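Local coordinates for protein ribokinase RBSK (Mycobacterium tuberculosis, PDB 3GO6) that probably phosphorylates D-ribose at O-5 with ATP and magnesium, giving D-ribose 5-phosphate for nucleotide synthesis and the pentose phosphate pathway, at residues A19-V28 and G70-F79. Sequence-based numbering, arbitrary orientation.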
# COMPACT_ATOMS: atom_id res chain seq x y z
N ALA A 19 -10.80 8.73 -36.90
CA ALA A 19 -10.74 8.42 -35.43
C ALA A 19 -10.53 9.70 -34.63
O ALA A 19 -9.70 10.52 -35.01
CB ALA A 19 -9.63 7.43 -35.14
N PRO A 20 -11.28 9.88 -33.52
CA PRO A 20 -11.12 11.11 -32.74
C PRO A 20 -9.75 11.16 -32.06
O PRO A 20 -9.23 10.13 -31.66
CB PRO A 20 -12.25 11.03 -31.70
CG PRO A 20 -12.61 9.65 -31.63
CD PRO A 20 -12.30 8.99 -32.94
N ARG A 21 -9.18 12.35 -31.98
CA ARG A 21 -7.88 12.53 -31.38
C ARG A 21 -8.12 13.02 -29.96
O ARG A 21 -8.59 14.15 -29.76
CB ARG A 21 -7.02 13.53 -32.17
CG ARG A 21 -6.78 13.12 -33.63
CD ARG A 21 -6.26 14.30 -34.46
NE ARG A 21 -7.20 15.42 -34.51
CZ ARG A 21 -6.90 16.65 -34.94
NH1 ARG A 21 -5.67 16.94 -35.37
NH2 ARG A 21 -7.83 17.60 -34.93
N VAL A 22 -7.82 12.16 -29.00
CA VAL A 22 -7.99 12.52 -27.59
C VAL A 22 -6.63 12.80 -26.99
O VAL A 22 -5.72 11.98 -27.11
CB VAL A 22 -8.72 11.39 -26.83
CG1 VAL A 22 -8.71 11.66 -25.33
CG2 VAL A 22 -10.16 11.23 -27.38
N CYS A 23 -6.49 13.98 -26.36
CA CYS A 23 -5.31 14.27 -25.55
C CYS A 23 -5.64 14.22 -24.05
O CYS A 23 -6.52 14.96 -23.58
CB CYS A 23 -4.72 15.63 -25.91
SG CYS A 23 -3.39 16.09 -24.77
N VAL A 24 -4.98 13.33 -23.32
CA VAL A 24 -5.21 13.23 -21.88
C VAL A 24 -4.05 13.91 -21.17
O VAL A 24 -2.89 13.56 -21.37
CB VAL A 24 -5.32 11.75 -21.42
CG1 VAL A 24 -5.57 11.67 -19.91
CG2 VAL A 24 -6.42 11.04 -22.21
N VAL A 25 -4.36 14.90 -20.34
CA VAL A 25 -3.33 15.55 -19.53
C VAL A 25 -3.67 15.20 -18.09
O VAL A 25 -4.72 15.61 -17.57
CB VAL A 25 -3.31 17.10 -19.76
CG1 VAL A 25 -2.35 17.80 -18.76
CG2 VAL A 25 -2.88 17.44 -21.20
N GLY A 26 -2.82 14.42 -17.44
CA GLY A 26 -3.19 13.87 -16.14
C GLY A 26 -2.15 12.99 -15.51
O GLY A 26 -0.96 13.07 -15.87
N SER A 27 -2.59 12.15 -14.58
CA SER A 27 -1.69 11.46 -13.69
C SER A 27 -1.45 10.00 -14.05
O SER A 27 -2.29 9.35 -14.69
CB SER A 27 -2.25 11.52 -12.27
OG SER A 27 -3.57 11.03 -12.32
N VAL A 28 -0.30 9.50 -13.63
CA VAL A 28 0.06 8.10 -13.82
C VAL A 28 0.72 7.64 -12.52
O VAL A 28 1.66 8.27 -12.03
CB VAL A 28 0.96 7.88 -15.11
CG1 VAL A 28 2.24 8.79 -15.10
CG2 VAL A 28 1.30 6.38 -15.32
N GLY A 70 -11.34 3.20 -29.30
CA GLY A 70 -11.13 3.56 -30.71
C GLY A 70 -10.55 4.94 -30.99
O GLY A 70 -10.38 5.33 -32.16
N ALA A 71 -10.25 5.70 -29.94
CA ALA A 71 -9.65 7.01 -30.14
C ALA A 71 -8.15 6.88 -30.43
O ALA A 71 -7.52 5.88 -30.07
CB ALA A 71 -9.88 7.93 -28.90
N GLN A 72 -7.61 7.88 -31.10
CA GLN A 72 -6.17 8.02 -31.21
C GLN A 72 -5.72 8.91 -30.06
O GLN A 72 -6.10 10.07 -29.99
CB GLN A 72 -5.76 8.60 -32.56
CG GLN A 72 -4.37 8.11 -32.98
CD GLN A 72 -4.30 6.58 -33.16
OE1 GLN A 72 -5.01 6.01 -34.00
NE2 GLN A 72 -3.45 5.92 -32.35
N VAL A 73 -4.93 8.35 -29.15
CA VAL A 73 -4.70 8.98 -27.85
C VAL A 73 -3.25 9.39 -27.64
O VAL A 73 -2.33 8.61 -27.94
CB VAL A 73 -5.15 8.06 -26.69
CG1 VAL A 73 -5.01 8.77 -25.34
CG2 VAL A 73 -6.60 7.57 -26.90
N GLN A 74 -3.07 10.60 -27.14
CA GLN A 74 -1.80 11.08 -26.60
C GLN A 74 -1.95 11.34 -25.10
O GLN A 74 -2.97 11.90 -24.66
CB GLN A 74 -1.40 12.38 -27.28
CG GLN A 74 -1.01 12.20 -28.75
CD GLN A 74 0.34 11.50 -28.92
OE1 GLN A 74 1.15 11.41 -27.98
NE2 GLN A 74 0.58 10.99 -30.11
N PHE A 75 -0.95 10.93 -24.32
CA PHE A 75 -0.94 11.22 -22.89
C PHE A 75 0.18 12.22 -22.60
O PHE A 75 1.30 12.09 -23.12
CB PHE A 75 -0.79 9.91 -22.11
CG PHE A 75 -0.63 10.08 -20.62
CD1 PHE A 75 -1.71 10.49 -19.82
CD2 PHE A 75 0.61 9.83 -20.01
CE1 PHE A 75 -1.55 10.65 -18.44
CE2 PHE A 75 0.78 9.98 -18.62
CZ PHE A 75 -0.31 10.39 -17.83
N SER A 76 -0.15 13.24 -21.81
CA SER A 76 0.82 14.19 -21.27
C SER A 76 0.77 14.08 -19.75
O SER A 76 -0.26 14.33 -19.13
CB SER A 76 0.46 15.60 -21.74
OG SER A 76 1.40 16.54 -21.21
N GLY A 77 1.89 13.68 -19.15
CA GLY A 77 1.96 13.45 -17.71
C GLY A 77 3.43 13.37 -17.30
O GLY A 77 4.33 13.34 -18.16
N ALA A 78 3.66 13.37 -15.99
CA ALA A 78 5.02 13.36 -15.44
C ALA A 78 5.30 12.03 -14.80
O ALA A 78 4.56 11.60 -13.92
CB ALA A 78 5.17 14.47 -14.42
N PHE A 79 6.36 11.36 -15.27
CA PHE A 79 6.84 10.13 -14.68
C PHE A 79 7.96 10.53 -13.71
O PHE A 79 8.60 11.56 -13.92
CB PHE A 79 7.42 9.19 -15.74
CG PHE A 79 6.41 8.67 -16.72
CD1 PHE A 79 5.65 7.54 -16.41
CD2 PHE A 79 6.21 9.30 -17.94
CE1 PHE A 79 4.70 7.05 -17.31
CE2 PHE A 79 5.27 8.81 -18.85
CZ PHE A 79 4.50 7.68 -18.52
O HOH W 1 1.36 13.66 -14.41
O HOH W 2 4.17 9.46 -11.94
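Strand 21-25 lies parallel to strand 72-76, Val22 beside Val73 and Val24 beside Phe75, at one border of the large mixed sheet, strand 72-76 being outermost within the chain. Six backbone hydrogen bonds run the length of the pair, from Gln72 N to Pro20 O (2.8 Å) to the longer one between Gly26 N and Ser76 O (3.1 Å); between them, N and O of Val22 and Val24 bond to Gln72, Gln74 and Ser76. Val22, Val24, Val73 and Phe75 share one face, where Val24 and Val73 touch Ala63 of helix 58-68, Val22 meets helix 246-257 and Phe75 helix 83-94. Val24 CG1, set anti to its own N, meets Phe75 CD1 at 4.0 Å, while its CG2 turns to Val73 CG1. On the other face, Val25 CG2 rests on Ser76 CB at 3.9 Å, and the Ser76 hydroxyl is taken up by Arg101 O.

Beyond Gly26 and Gly77 the direct pairing gives way to water. One water donates to Gly26 O and accepts from Ala78 N; a second donates to both Val28 O and Ala78 O. Side chains also meet here: with CG anti to the backbone N (chi1 174°), the Phe75 ring extends past the end of strand 21-25 until CZ lies 3.4 Å from Gly26 O and 3.9 Å from Val28 CB. Val28 CG1 makes a CH-pi contact over one face of Phe79, 4.1 Å from the ring centroid, and Leu88 of helix 83-94 touches both residues.

Strand 21-25 leads toward the sugar pocket, where Ser27 OG is hydrogen-bonded to Glu152 OE1. With helix 58-68 making the connection over one sheet face, this is the first beta-alpha-beta unit of the Rossmann-like ribokinase (PfkB) fold, lid strands 29-35 and 50-56 being inserted before the helix.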